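Local coordinates for exopolyphosphatase (Cytophaga hutchinsonii, PDB 3MDQ), which probably hydrolyses terminal phosphate groups from inorganic polyphosphate chains, at residues N14-L19 with L59-K64; V38-G43 with T82-S87; H76-G81 with E301-T306; V93-I98 with I104-I109. All blocks are in the same frame, centred on the assembly; numbering follows the deposited sequence. Where two conformers were deposited one is given.

Contact 1: N14-L19 with L59-K64. With SO4 (sulfate ion), chain E.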
loop_
_atom_site.group_PDB
_atom_site.type_symbol
_atom_site.label_atom_id
_atom_site.label_comp_id
_atom_site.label_asym_id
_atom_site.label_seq_id
_atom_site.Cartn_x
_atom_site.Cartn_y
_atom_site.Cartn_z
ATOM N N ASN A 14 0.575 6.671 -5.643
ATOM C CA ASN A 14 1.605 6.476 -6.628
ATOM C C ASN A 14 1.145 5.581 -7.771
ATOM O O ASN A 14 1.378 5.881 -8.945
ATOM C CB ASN A 14 2.855 5.879 -5.983
ATOM C CG ASN A 14 3.569 6.844 -5.096
ATOM O OD1 ASN A 14 3.238 8.021 -4.982
ATOM N ND2 ASN A 14 4.560 6.321 -4.396
ATOM N N THR A 15 0.564 4.444 -7.414
ATOM C CA THR A 15 0.287 3.376 -8.345
ATOM C C THR A 15 -1.181 3.022 -8.318
ATOM O O THR A 15 -1.800 2.930 -7.250
ATOM C CB THR A 15 1.107 2.144 -7.948
ATOM O OG1 THR A 15 2.505 2.523 -7.941
ATOM C CG2 THR A 15 0.848 0.941 -8.909
ATOM N N PHE A 16 -1.787 2.876 -9.515
ATOM C CA PHE A 16 -3.162 2.393 -9.616
ATOM C C PHE A 16 -3.092 0.902 -9.901
ATOM O O PHE A 16 -2.241 0.474 -10.655
ATOM C CB PHE A 16 -3.940 3.053 -10.786
ATOM C CG PHE A 16 -4.440 4.455 -10.534
ATOM C CD1 PHE A 16 -3.955 5.243 -9.527
ATOM C CD2 PHE A 16 -5.386 5.036 -11.372
ATOM C CE1 PHE A 16 -4.438 6.522 -9.310
ATOM C CE2 PHE A 16 -5.830 6.326 -11.169
ATOM C CZ PHE A 16 -5.334 7.079 -10.134
ATOM N N HIS A 17 -4.029 0.148 -9.323
ATOM C CA HIS A 17 -4.088 -1.310 -9.508
ATOM C C HIS A 17 -5.423 -1.725 -10.035
ATOM O O HIS A 17 -6.467 -1.166 -9.638
ATOM C CB HIS A 17 -3.873 -2.023 -8.167
ATOM C CG HIS A 17 -2.537 -1.754 -7.562
ATOM N ND1 HIS A 17 -1.433 -2.536 -7.831
ATOM C CD2 HIS A 17 -2.113 -0.762 -6.742
ATOM C CE1 HIS A 17 -0.385 -2.039 -7.180
ATOM N NE2 HIS A 17 -0.770 -0.970 -6.512
ATOM N N LEU A 18 -5.419 -2.756 -10.880
ATOM C CA LEU A 18 -6.606 -3.369 -11.415
ATOM C C LEU A 18 -6.535 -4.873 -11.142
ATOM O O LEU A 18 -5.611 -5.527 -11.559
ATOM C CB LEU A 18 -6.735 -3.164 -12.931
ATOM C CG LEU A 18 -7.864 -3.921 -13.634
ATOM C CD1 LEU A 18 -9.302 -3.526 -13.162
ATOM C CD2 LEU A 18 -7.734 -3.689 -15.164
ATOM N N LEU A 19 -7.537 -5.376 -10.435
ATOM C CA LEU A 19 -7.688 -6.795 -10.172
ATOM C C LEU A 19 -9.019 -7.291 -10.728
ATOM O O LEU A 19 -10.073 -6.760 -10.375
ATOM C CB LEU A 19 -7.670 -7.050 -8.674
ATOM C CG LEU A 19 -7.829 -8.504 -8.210
ATOM C CD1 LEU A 19 -6.619 -9.312 -8.572
ATOM C CD2 LEU A 19 -8.025 -8.537 -6.651
ATOM N N LEU A 59 -6.594 9.741 -15.665
ATOM C CA LEU A 59 -7.571 9.453 -16.710
ATOM C C LEU A 59 -7.009 8.538 -17.785
ATOM O O LEU A 59 -7.692 7.633 -18.257
ATOM C CB LEU A 59 -8.153 10.717 -17.356
ATOM C CG LEU A 59 -9.400 11.295 -16.713
ATOM C CD1 LEU A 59 -10.569 10.395 -16.996
ATOM C CD2 LEU A 59 -9.237 11.485 -15.235
ATOM N N ASP A 60 -5.765 8.764 -18.179
ATOM C CA ASP A 60 -5.117 7.880 -19.155
ATOM C C ASP A 60 -5.158 6.448 -18.648
ATOM O O ASP A 60 -5.583 5.528 -19.334
ATOM C CB ASP A 60 -3.668 8.310 -19.362
ATOM C CG ASP A 60 -2.927 7.420 -20.353
ATOM O OD1 ASP A 60 -3.430 7.260 -21.485
ATOM O OD2 ASP A 60 -1.847 6.909 -20.013
ATOM N N THR A 61 -4.748 6.256 -17.410
ATOM C CA THR A 61 -4.699 4.925 -16.841
ATOM C C THR A 61 -6.097 4.324 -16.718
ATOM O O THR A 61 -6.291 3.152 -17.028
ATOM C CB THR A 61 -4.008 4.950 -15.472
ATOM O OG1 THR A 61 -2.609 5.197 -15.680
ATOM C CG2 THR A 61 -4.157 3.619 -14.716
ATOM N N LEU A 62 -7.056 5.135 -16.290
ATOM C CA LEU A 62 -8.411 4.628 -16.145
ATOM C C LEU A 62 -9.068 4.255 -17.492
ATOM O O LEU A 62 -9.852 3.296 -17.554
ATOM C CB LEU A 62 -9.268 5.560 -15.274
ATOM C CG LEU A 62 -8.804 5.561 -13.793
ATOM C CD1 LEU A 62 -9.461 6.677 -13.042
ATOM C CD2 LEU A 62 -9.030 4.234 -13.094
ATOM N N LYS A 63 -8.721 4.972 -18.575
ATOM C CA LYS A 63 -9.196 4.618 -19.899
ATOM C C LYS A 63 -8.642 3.251 -20.281
ATOM O O LYS A 63 -9.361 2.403 -20.805
ATOM C CB LYS A 63 -8.823 5.683 -20.923
ATOM C CG LYS A 63 -9.625 6.989 -20.791
ATOM C CD LYS A 63 -9.251 8.046 -21.815
ATOM C CE LYS A 63 -9.786 7.729 -23.228
ATOM N NZ LYS A 63 -11.301 7.739 -23.293
ATOM N N LYS A 64 -7.363 3.011 -19.995
ATOM C CA LYS A 64 -6.787 1.704 -20.231
ATOM C C LYS A 64 -7.399 0.594 -19.378
ATOM O O LYS A 64 -7.671 -0.503 -19.870
ATOM C CB LYS A 64 -5.276 1.763 -20.064
ATOM C CG LYS A 64 -4.616 2.595 -21.165
ATOM C CD LYS A 64 -3.125 2.814 -20.900
ATOM C CE LYS A 64 -2.526 3.727 -21.971
ATOM N NZ LYS A 64 -1.161 4.175 -21.626
HETATM S S SO4 E . 4.119 2.485 -4.544
HETATM O O1 SO4 E . 5.053 3.542 -5.052
HETATM O O2 SO4 E . 3.034 2.948 -3.717
HETATM O O3 SO4 E . 4.918 1.589 -3.647
HETATM O O4 SO4 E . 3.545 1.676 -5.631
#

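Contact 2: V38-G43 with T82-S87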
loop_
_atom_site.group_PDB
_atom_site.type_symbol
_atom_site.label_atom_id
_atom_site.label_comp_id
_atom_site.label_asym_id
_atom_site.label_seq_id
_atom_site.Cartn_x
_atom_site.Cartn_y
_atom_site.Cartn_z
ATOM N N VAL A 38 0.923 6.270 -11.740
ATOM C CA VAL A 38 0.146 7.453 -12.018
ATOM C C VAL A 38 0.711 8.681 -11.328
ATOM O O VAL A 38 0.674 9.773 -11.888
ATOM C CB VAL A 38 -1.336 7.251 -11.577
ATOM C CG1 VAL A 38 -2.128 8.572 -11.620
ATOM C CG2 VAL A 38 -2.006 6.194 -12.508
ATOM N N GLY A 39 1.233 8.556 -10.116
ATOM C CA GLY A 39 1.762 9.737 -9.457
ATOM C C GLY A 39 0.719 10.788 -9.206
ATOM O O GLY A 39 0.929 11.946 -9.503
ATOM N N LEU A 40 -0.377 10.379 -8.592
ATOM C CA LEU A 40 -1.482 11.265 -8.259
ATOM C C LEU A 40 -1.038 12.326 -7.257
ATOM O O LEU A 40 -1.590 13.431 -7.183
ATOM C CB LEU A 40 -2.664 10.420 -7.738
ATOM C CG LEU A 40 -4.047 10.951 -7.907
ATOM C CD1 LEU A 40 -4.350 11.344 -9.373
ATOM C CD2 LEU A 40 -5.007 9.912 -7.322
ATOM N N GLY A 41 -0.055 11.991 -6.431
ATOM C CA GLY A 41 0.387 12.914 -5.376
ATOM C C GLY A 41 1.439 13.914 -5.838
ATOM O O GLY A 41 1.611 14.989 -5.249
ATOM N N LYS A 42 2.111 13.583 -6.932
ATOM C CA LYS A 42 3.237 14.361 -7.427
ATOM C C LYS A 42 2.833 15.794 -7.705
ATOM O O LYS A 42 1.855 16.057 -8.413
ATOM C CB LYS A 42 3.832 13.693 -8.675
ATOM C CG LYS A 42 5.015 14.457 -9.278
ATOM C CD LYS A 42 5.495 13.826 -10.596
ATOM C CE LYS A 42 6.330 12.602 -10.383
ATOM N NZ LYS A 42 6.609 11.923 -11.685
ATOM N N GLY A 43 3.590 16.735 -7.165
ATOM C CA GLY A 43 3.356 18.153 -7.424
ATOM C C GLY A 43 2.200 18.772 -6.643
ATOM O O GLY A 43 1.973 19.999 -6.755
ATOM N N THR A 82 -8.394 6.729 -2.348
ATOM C CA THR A 82 -7.849 6.748 -0.976
ATOM C C THR A 82 -7.082 8.066 -0.715
ATOM O O THR A 82 -7.636 9.129 -1.006
ATOM C CB THR A 82 -7.019 5.512 -0.717
ATOM O OG1 THR A 82 -6.004 5.353 -1.738
ATOM C CG2 THR A 82 -7.979 4.266 -0.641
ATOM N N SER A 83 -5.897 8.039 -0.097
ATOM C CA SER A 83 -5.288 9.266 0.462
ATOM C C SER A 83 -5.251 10.478 -0.508
ATOM O O SER A 83 -5.678 11.575 -0.149
ATOM C CB SER A 83 -3.866 8.959 0.906
ATOM O OG SER A 83 -3.270 10.115 1.464
ATOM N N ALA A 84 -4.656 10.330 -1.677
ATOM C CA ALA A 84 -4.516 11.485 -2.560
ATOM C C ALA A 84 -5.890 12.001 -3.028
ATOM O O ALA A 84 -6.095 13.192 -3.197
ATOM C CB ALA A 84 -3.646 11.173 -3.769
ATOM N N VAL A 85 -6.834 11.100 -3.216
ATOM C CA VAL A 85 -8.177 11.490 -3.657
ATOM C C VAL A 85 -8.921 12.177 -2.521
ATOM O O VAL A 85 -9.397 13.331 -2.645
ATOM C CB VAL A 85 -8.960 10.288 -4.175
ATOM C CG1 VAL A 85 -10.410 10.678 -4.523
ATOM C CG2 VAL A 85 -8.278 9.635 -5.404
ATOM N N ARG A 86 -8.979 11.572 -1.348
ATOM C CA ARG A 86 -9.733 12.192 -0.262
ATOM C C ARG A 86 -9.113 13.520 0.250
ATOM O O ARG A 86 -9.848 14.381 0.744
ATOM C CB ARG A 86 -9.977 11.208 0.894
ATOM C CG ARG A 86 -8.800 10.832 1.671
ATOM C CD ARG A 86 -9.143 9.752 2.745
ATOM N NE ARG A 86 -7.904 9.233 3.270
ATOM C CZ ARG A 86 -7.449 7.991 3.146
ATOM N NH1 ARG A 86 -8.162 7.045 2.584
ATOM N NH2 ARG A 86 -6.240 7.695 3.612
ATOM N N SER A 87 -7.793 13.650 0.105
ATOM C CA SER A 87 -7.031 14.771 0.578
ATOM C C SER A 87 -7.138 15.996 -0.333
ATOM O O SER A 87 -7.013 17.134 0.126
ATOM C CB SER A 87 -5.556 14.340 0.651
ATOM O OG SER A 87 -4.795 15.302 1.329
#

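Contact 3: H76-G81 with E301-T306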
loop_
_atom_site.group_PDB
_atom_site.type_symbol
_atom_site.label_atom_id
_atom_site.label_comp_id
_atom_site.label_asym_id
_atom_site.label_seq_id
_atom_site.Cartn_x
_atom_site.Cartn_y
_atom_site.Cartn_z
ATOM N N HIS A 76 -19.542 -6.386 -12.350
ATOM C CA HIS A 76 -19.414 -5.799 -11.021
ATOM C C HIS A 76 -18.050 -5.083 -10.888
ATOM O O HIS A 76 -17.038 -5.752 -10.734
ATOM C CB HIS A 76 -19.519 -6.877 -9.930
ATOM C CG HIS A 76 -20.704 -7.784 -10.066
ATOM N ND1 HIS A 76 -21.926 -7.354 -10.544
ATOM C CD2 HIS A 76 -20.854 -9.100 -9.772
ATOM C CE1 HIS A 76 -22.774 -8.370 -10.551
ATOM N NE2 HIS A 76 -22.151 -9.438 -10.079
ATOM N N VAL A 77 -18.051 -3.744 -10.885
ATOM C CA VAL A 77 -16.819 -2.949 -10.795
ATOM C C VAL A 77 -16.889 -2.050 -9.571
ATOM O O VAL A 77 -17.942 -1.477 -9.290
ATOM C CB VAL A 77 -16.657 -2.065 -12.018
ATOM C CG1 VAL A 77 -15.366 -1.284 -11.935
ATOM C CG2 VAL A 77 -16.697 -2.903 -13.303
ATOM N N ILE A 78 -15.782 -1.942 -8.836
ATOM C CA ILE A 78 -15.674 -0.969 -7.770
ATOM C C ILE A 78 -14.294 -0.329 -7.780
ATOM O O ILE A 78 -13.272 -1.036 -7.765
ATOM C CB ILE A 78 -15.952 -1.561 -6.397
ATOM C CG1 ILE A 78 -15.842 -0.459 -5.338
ATOM C CG2 ILE A 78 -15.039 -2.734 -6.123
ATOM C CD1 ILE A 78 -16.095 -0.933 -3.963
ATOM N N ALA A 79 -14.283 1.002 -7.763
ATOM C CA ALA A 79 -13.050 1.791 -7.859
ATOM C C ALA A 79 -12.972 2.638 -6.602
ATOM O O ALA A 79 -13.894 3.401 -6.336
ATOM C CB ALA A 79 -13.076 2.698 -9.105
ATOM N N THR A 80 -11.951 2.422 -5.775
ATOM C CA THR A 80 -11.843 3.136 -4.529
ATOM C C THR A 80 -10.832 4.266 -4.727
ATOM O O THR A 80 -9.870 4.144 -5.466
ATOM C CB THR A 80 -11.382 2.238 -3.371
ATOM O OG1 THR A 80 -10.104 1.672 -3.695
ATOM C CG2 THR A 80 -12.402 1.113 -3.083
ATOM N N GLY A 81 -11.100 5.391 -4.113
ATOM C CA GLY A 81 -10.144 6.492 -4.033
ATOM C C GLY A 81 -9.703 6.634 -2.579
ATOM O O GLY A 81 -10.544 6.695 -1.686
ATOM N N GLU A 301 -7.492 -6.701 -2.777
ATOM C CA GLU A 301 -7.950 -8.002 -2.325
ATOM C C GLU A 301 -8.914 -7.901 -1.144
ATOM O O GLU A 301 -9.870 -8.647 -1.061
ATOM C CB GLU A 301 -6.812 -8.944 -1.974
ATOM C CG GLU A 301 -6.015 -9.425 -3.188
ATOM C CD GLU A 301 -4.932 -8.499 -3.663
ATOM O OE1 GLU A 301 -4.557 -7.512 -2.975
ATOM O OE2 GLU A 301 -4.408 -8.773 -4.800
ATOM N N GLY A 302 -8.671 -6.968 -0.234
ATOM C CA GLY A 302 -9.620 -6.764 0.829
ATOM C C GLY A 302 -10.980 -6.335 0.364
ATOM O O GLY A 302 -11.989 -6.748 0.927
ATOM N N VAL A 303 -11.013 -5.484 -0.654
ATOM C CA VAL A 303 -12.277 -5.088 -1.288
ATOM C C VAL A 303 -12.992 -6.313 -1.883
ATOM O O VAL A 303 -14.194 -6.539 -1.651
ATOM C CB VAL A 303 -12.035 -3.973 -2.331
ATOM C CG1 VAL A 303 -13.259 -3.767 -3.222
ATOM C CG2 VAL A 303 -11.615 -2.669 -1.644
ATOM N N LEU A 304 -12.249 -7.106 -2.669
ATOM C CA LEU A 304 -12.787 -8.328 -3.273
ATOM C C LEU A 304 -13.376 -9.240 -2.222
ATOM O O LEU A 304 -14.522 -9.681 -2.359
ATOM C CB LEU A 304 -11.702 -9.045 -4.058
ATOM C CG LEU A 304 -12.034 -10.448 -4.551
ATOM C CD1 LEU A 304 -13.160 -10.449 -5.587
ATOM C CD2 LEU A 304 -10.759 -11.126 -5.082
ATOM N N TYR A 305 -12.612 -9.507 -1.159
ATOM C CA TYR A 305 -13.087 -10.511 -0.201
ATOM C C TYR A 305 -14.227 -9.973 0.673
ATOM O O TYR A 305 -15.095 -10.733 1.088
ATOM C CB TYR A 305 -11.936 -11.097 0.602
ATOM C CG TYR A 305 -11.186 -12.133 -0.196
ATOM C CD1 TYR A 305 -11.686 -13.422 -0.303
ATOM C CD2 TYR A 305 -10.031 -11.834 -0.889
ATOM C CE1 TYR A 305 -11.037 -14.393 -1.064
ATOM C CE2 TYR A 305 -9.395 -12.821 -1.699
ATOM C CZ TYR A 305 -9.908 -14.078 -1.751
ATOM O OH TYR A 305 -9.269 -15.049 -2.516
ATOM N N THR A 306 -14.258 -8.669 0.893
ATOM C CA THR A 306 -15.382 -8.018 1.572
ATOM C C THR A 306 -16.639 -8.204 0.738
ATOM O O THR A 306 -17.695 -8.582 1.243
ATOM C CB THR A 306 -15.069 -6.532 1.878
ATOM O OG1 THR A 306 -13.969 -6.492 2.780
ATOM C CG2 THR A 306 -16.236 -5.820 2.509
#

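Contact 4: V93-I98 with I104-I109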
loop_
_atom_site.group_PDB
_atom_site.type_symbol
_atom_site.label_atom_id
_atom_site.label_comp_id
_atom_site.label_asym_id
_atom_site.label_seq_id
_atom_site.Cartn_x
_atom_site.Cartn_y
_atom_site.Cartn_z
ATOM N N VAL A 93 -13.414 17.335 -9.151
ATOM C CA VAL A 93 -13.111 17.540 -10.568
ATOM C C VAL A 93 -12.672 16.205 -11.190
ATOM O O VAL A 93 -13.148 15.818 -12.267
ATOM C CB VAL A 93 -11.978 18.592 -10.757
ATOM C CG1 VAL A 93 -11.481 18.632 -12.201
ATOM C CG2 VAL A 93 -12.467 20.002 -10.290
ATOM N N LEU A 94 -11.728 15.539 -10.537
ATOM C CA LEU A 94 -11.232 14.227 -10.997
ATOM C C LEU A 94 -12.343 13.170 -11.042
ATOM O O LEU A 94 -12.468 12.445 -12.041
ATOM C CB LEU A 94 -10.049 13.751 -10.154
ATOM C CG LEU A 94 -9.485 12.363 -10.533
ATOM C CD1 LEU A 94 -9.048 12.356 -12.003
ATOM C CD2 LEU A 94 -8.281 11.974 -9.576
ATOM N N ILE A 95 -13.157 13.094 -9.988
ATOM C CA ILE A 95 -14.233 12.121 -9.904
ATOM C C ILE A 95 -15.230 12.333 -11.039
ATOM O O ILE A 95 -15.641 11.392 -11.689
ATOM C CB ILE A 95 -14.897 12.220 -8.526
ATOM C CG1 ILE A 95 -13.924 11.718 -7.453
ATOM C CG2 ILE A 95 -16.220 11.408 -8.453
ATOM C CD1 ILE A 95 -14.401 11.977 -6.035
ATOM N N ASP A 96 -15.562 13.580 -11.321
ATOM C CA ASP A 96 -16.559 13.878 -12.362
ATOM C C ASP A 96 -15.976 13.592 -13.760
ATOM O O ASP A 96 -16.678 13.094 -14.652
ATOM C CB ASP A 96 -17.024 15.315 -12.270
ATOM C CG ASP A 96 -17.930 15.566 -11.068
ATOM O OD1 ASP A 96 -18.293 14.609 -10.330
ATOM O OD2 ASP A 96 -18.268 16.747 -10.841
ATOM N N ARG A 97 -14.689 13.894 -13.942
ATOM C CA ARG A 97 -14.019 13.585 -15.229
ATOM C C ARG A 97 -14.000 12.073 -15.461
ATOM O O ARG A 97 -14.240 11.617 -16.572
ATOM C CB ARG A 97 -12.619 14.199 -15.322
ATOM C CG ARG A 97 -12.594 15.722 -15.418
ATOM C CD ARG A 97 -11.168 16.275 -15.485
ATOM N NE ARG A 97 -11.083 17.739 -15.435
ATOM C CZ ARG A 97 -9.925 18.425 -15.359
ATOM N NH1 ARG A 97 -8.783 17.797 -15.338
ATOM N NH2 ARG A 97 -9.944 19.736 -15.278
ATOM N N ILE A 98 -13.739 11.293 -14.416
ATOM C CA ILE A 98 -13.743 9.840 -14.519
ATOM C C ILE A 98 -15.138 9.315 -14.907
ATOM O O ILE A 98 -15.285 8.423 -15.749
ATOM C CB ILE A 98 -13.217 9.151 -13.223
ATOM C CG1 ILE A 98 -11.743 9.511 -13.050
ATOM C CG2 ILE A 98 -13.475 7.625 -13.275
ATOM C CD1 ILE A 98 -11.147 9.169 -11.649
ATOM N N ILE A 104 -17.360 5.183 -14.633
ATOM C CA ILE A 104 -17.042 4.485 -13.385
ATOM C C ILE A 104 -17.264 5.537 -12.278
ATOM O O ILE A 104 -16.829 6.694 -12.413
ATOM C CB ILE A 104 -15.610 3.961 -13.414
ATOM C CG1 ILE A 104 -15.487 2.786 -14.411
ATOM C CG2 ILE A 104 -15.161 3.506 -11.993
ATOM C CD1 ILE A 104 -14.051 2.384 -14.730
ATOM N N ASP A 105 -17.930 5.136 -11.199
ATOM C CA ASP A 105 -18.132 6.022 -10.039
ATOM C C ASP A 105 -17.099 5.678 -8.977
ATOM O O ASP A 105 -16.979 4.549 -8.539
ATOM C CB ASP A 105 -19.564 5.966 -9.470
ATOM C CG ASP A 105 -20.595 6.591 -10.433
ATOM O OD1 ASP A 105 -20.796 7.848 -10.477
ATOM O OD2 ASP A 105 -21.183 5.813 -11.170
ATOM N N VAL A 106 -16.272 6.646 -8.648
ATOM C CA VAL A 106 -15.249 6.479 -7.628
ATOM C C VAL A 106 -15.894 6.471 -6.247
ATOM O O VAL A 106 -16.672 7.381 -5.930
ATOM C CB VAL A 106 -14.245 7.612 -7.726
ATOM C CG1 VAL A 106 -13.164 7.536 -6.568
ATOM C CG2 VAL A 106 -13.583 7.555 -9.057
ATOM N N GLU A 107 -15.565 5.475 -5.447
ATOM C CA GLU A 107 -15.967 5.387 -4.030
ATOM C C GLU A 107 -14.796 5.910 -3.183
ATOM O O GLU A 107 -13.765 5.246 -3.080
ATOM C CB GLU A 107 -16.293 3.944 -3.678
ATOM C CG GLU A 107 -16.690 3.725 -2.228
ATOM C CD GLU A 107 -18.196 3.756 -2.007
ATOM O OE1 GLU A 107 -18.914 3.047 -2.759
ATOM O OE2 GLU A 107 -18.645 4.467 -1.070
ATOM N N VAL A 108 -14.970 7.081 -2.584
ATOM C CA VAL A 108 -13.956 7.666 -1.742
ATOM C C VAL A 108 -14.097 7.039 -0.356
ATOM O O VAL A 108 -15.178 7.056 0.247
ATOM C CB VAL A 108 -14.084 9.174 -1.651
ATOM C CG1 VAL A 108 -13.010 9.728 -0.692
ATOM C CG2 VAL A 108 -14.034 9.828 -3.092
ATOM N N ILE A 109 -13.017 6.426 0.110
ATOM C CA ILE A 109 -13.047 5.791 1.440
ATOM C C ILE A 109 -12.086 6.496 2.372
ATOM O O ILE A 109 -10.961 6.902 1.968
ATOM C CB ILE A 109 -12.783 4.281 1.373
ATOM C CG1 ILE A 109 -11.421 4.014 0.799
ATOM C CG2 ILE A 109 -13.897 3.530 0.526
ATOM C CD1 ILE A 109 -10.927 2.525 0.982
HETATM O O HOH W 1 -16.444 8.897 -10.744
#

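Contact 1: N14-L19 with L59-K64
Packing of a helix against a sheet, centred on Phe-16, Thr-61 and Leu-62, is the essence of this buried contact in an actin-like ATPase (ASKHA) fold. Strand 15-24 supplies the aromatic ring, and helix 52-71 covers the face of the five-stranded sheet toward which Phe-16 points. The two segments are joined purely by apolar contact. Phe-16 has CG beside its backbone N (chi1 -78°), and its ring leads toward the helix with the CD2 and CE2 side. Leu-62 meets it almost in the ring plane, at the edge, its CG 4.0 Å from Phe-16 CE2, the two side chains crossing at about a right angle. Thr-61 offers its methyl to the same side of the ring, Thr-61 CG2 lying 3.8 Å from Phe-16 CD2, and turns its hydroxyl to Ser-36 OG, which meets the polar need of a buried residue. The start of the other segment serves a different purpose. Asn-14, in the turn between the first two strands, and Thr-15, which opens the second, lie where proteins of this fold commonly bind phosphate; a sulfate, probably taken from the crystallisation liquor, is bound here, consistent with that role. Asn-14 ND2 gives sulfate O1 a nearly straight bond of 2.9 Å (169° at the hydrogen), while Arg-269 NE binds the ion as well. An alanine in place of Asn-14 would lack the amide donor, and the anion would probably be held less firmly, O1 having lost this partner. Thr-15 OG1 donates to sulfate O4 at 2.7 Å.

Contact 2: V38-G43 with T82-S87
Leu-40 meets Ala-84 and Val-85 with no flat group between them; the planar group that matters lies on the neighbouring residue, Arg-86. One face of its guanidinium rests on the backbone at the start of its own helix, with Ser-83 N 3.5 Å above the centre of the plane of Arg-86 and Thr-82 C displaced toward the rim. At its edge the nitrogens are tied to residues outside the two segments, NH1 to Glu-114 and NH2 to Glu-160, both by salt bridges. Backbone packing on one face and these two outside partners together probably fix the rotation of the group. On the side of the helix bearing Ala-84, Leu-40 does the work. Its CG lies anti to the backbone N (chi1 -153°), which carries the branch across to the helix, where CD2 touches two neighbours. Leu-40 CD2 comes 3.8 Å from Val-85 CG2, the side chains passing at a slant, and 4.0 Å from the methyl CB of Ala-84. Leu-40 is presented by a type I beta turn closed by Lys-42 N to Gly-39 O at 3.3 Å. Gly-39 enters that turn with positive phi (62°), a conformation glycine adopts readily. Gly-41, next in the turn, also lies near the Ala-84 methyl. Phe-16 of strand 15-24 and Ala-58 of helix 52-71 also touch Leu-40, while Val-108 of strand 106-108 touches Val-85: the loop following strand 27-37 is thus wedged between the short helix 83-87, helix 52-71 and the sheet.

Contact 3: H76-G81 with E301-T306
In the conformer of Ile-78 modelled here the extended branch, CG1, lies anti to the backbone N (chi1 -179°), which leaves CG2 between the N and the carbonyl carbon and aims that methyl at the helix. Val-303 answers with CG1, likewise anti to its own N (chi1 167°). The two side chains reach tip to tip, Ile-78 CG2 standing 3.6 Å from Val-303 CG1 in this copy. The second branch of Val-303 serves the next inward-facing residue of the strand: Thr-80 CG2 lies 4.1 Å from Val-303 CG2, the side chains sliding past each other in opposite directions. One valine thus spans two residues of a strand. The pairing shows how the actin-like fold sandwiches its sheet: helix 299-309, from the far end of the chain, lies across strand 76-81 on the face opposite helix 52-71, and Val-8 of strand 5-11 touches both Ile-78 and Val-303. Across the strand, Ala-79 points away to the other face. Along the helix, Gly-302 O takes two donors from Thr-306, which reach it from opposite faces of its carbonyl plane: Thr-306 N at 3.0 Å and Thr-306 OG1 at 2.7 Å.

Contact 4: V93-I98 with I104-I109
Ile-95 and Val-106 bring their CA atoms to within 6.2 Å as helix 93-98 runs back over the strand to which it leads. The N-to-C directions of helix 93-98 and strand 106-108 differ by 154°, close to antiparallel, with the axes 9.8 Å apart at their closest. No direct hydrogen bond joins the segments, but one water does: it donates to Ile-95 O and to Ile-104 O, each at 2.8 Å, and accepts from Val-106 N at 3.1 Å. Three backbone groups, one from the helix and two from segment 104-109, thus share a single water molecule that bridges them. The side chains that meet are all apolar. With CG1 beside its N (chi1 -69°), Ile-95 lays that branch obliquely against Val-106 and reaches on to Val-108, where Ile-95 CD1 stands 3.7 Å from Val-108 CG2, crossing it at about a right angle. Ile-98, one turn along, instead uses both of its branches. Its CD1 is 3.9 Å from Val-106 CG2, while Ile-98 CG2 sits 3.6 Å from the carbonyl oxygen of Ile-104. Val-106 is therefore approached by both isoleucines. Met-11 of strand 5-11 touches Ile-98 and Val-106 too, and Leu-62 of helix 52-71 packs on Ile-98, extending the apolar layer. Since strand 106-108 runs parallel to and beside strand 76-81, with helices 83-87 and 91-102 between them in the chain, this is the helix-to-strand return of a beta-alpha-beta crossover at the border of the mixed sheet.

Overall arrangement
All four contacts belong to the half of the protein built on the five-stranded sheet, and most of their centres lie 13 or 14 Å apart; contacts 2 and 3 are about 19 Å from each other. Contacts 1 and 4 lie on one face, where helices 52-71 and 91-102 meet, while contact 3 secures the opposite face with a helix from the chain's end. Contact 2 joins the loop after strand 27-37 to helix 83-87, which follows strand 76-81. Along the chain, contacts 1 and 2 interlace and both close before contact 4 opens, itself nested within the long loop closed by contact 3. Backbone bonds from Asn-14 to Val-38 and Gly-39 join the sulfate-binding turn to these packed layers.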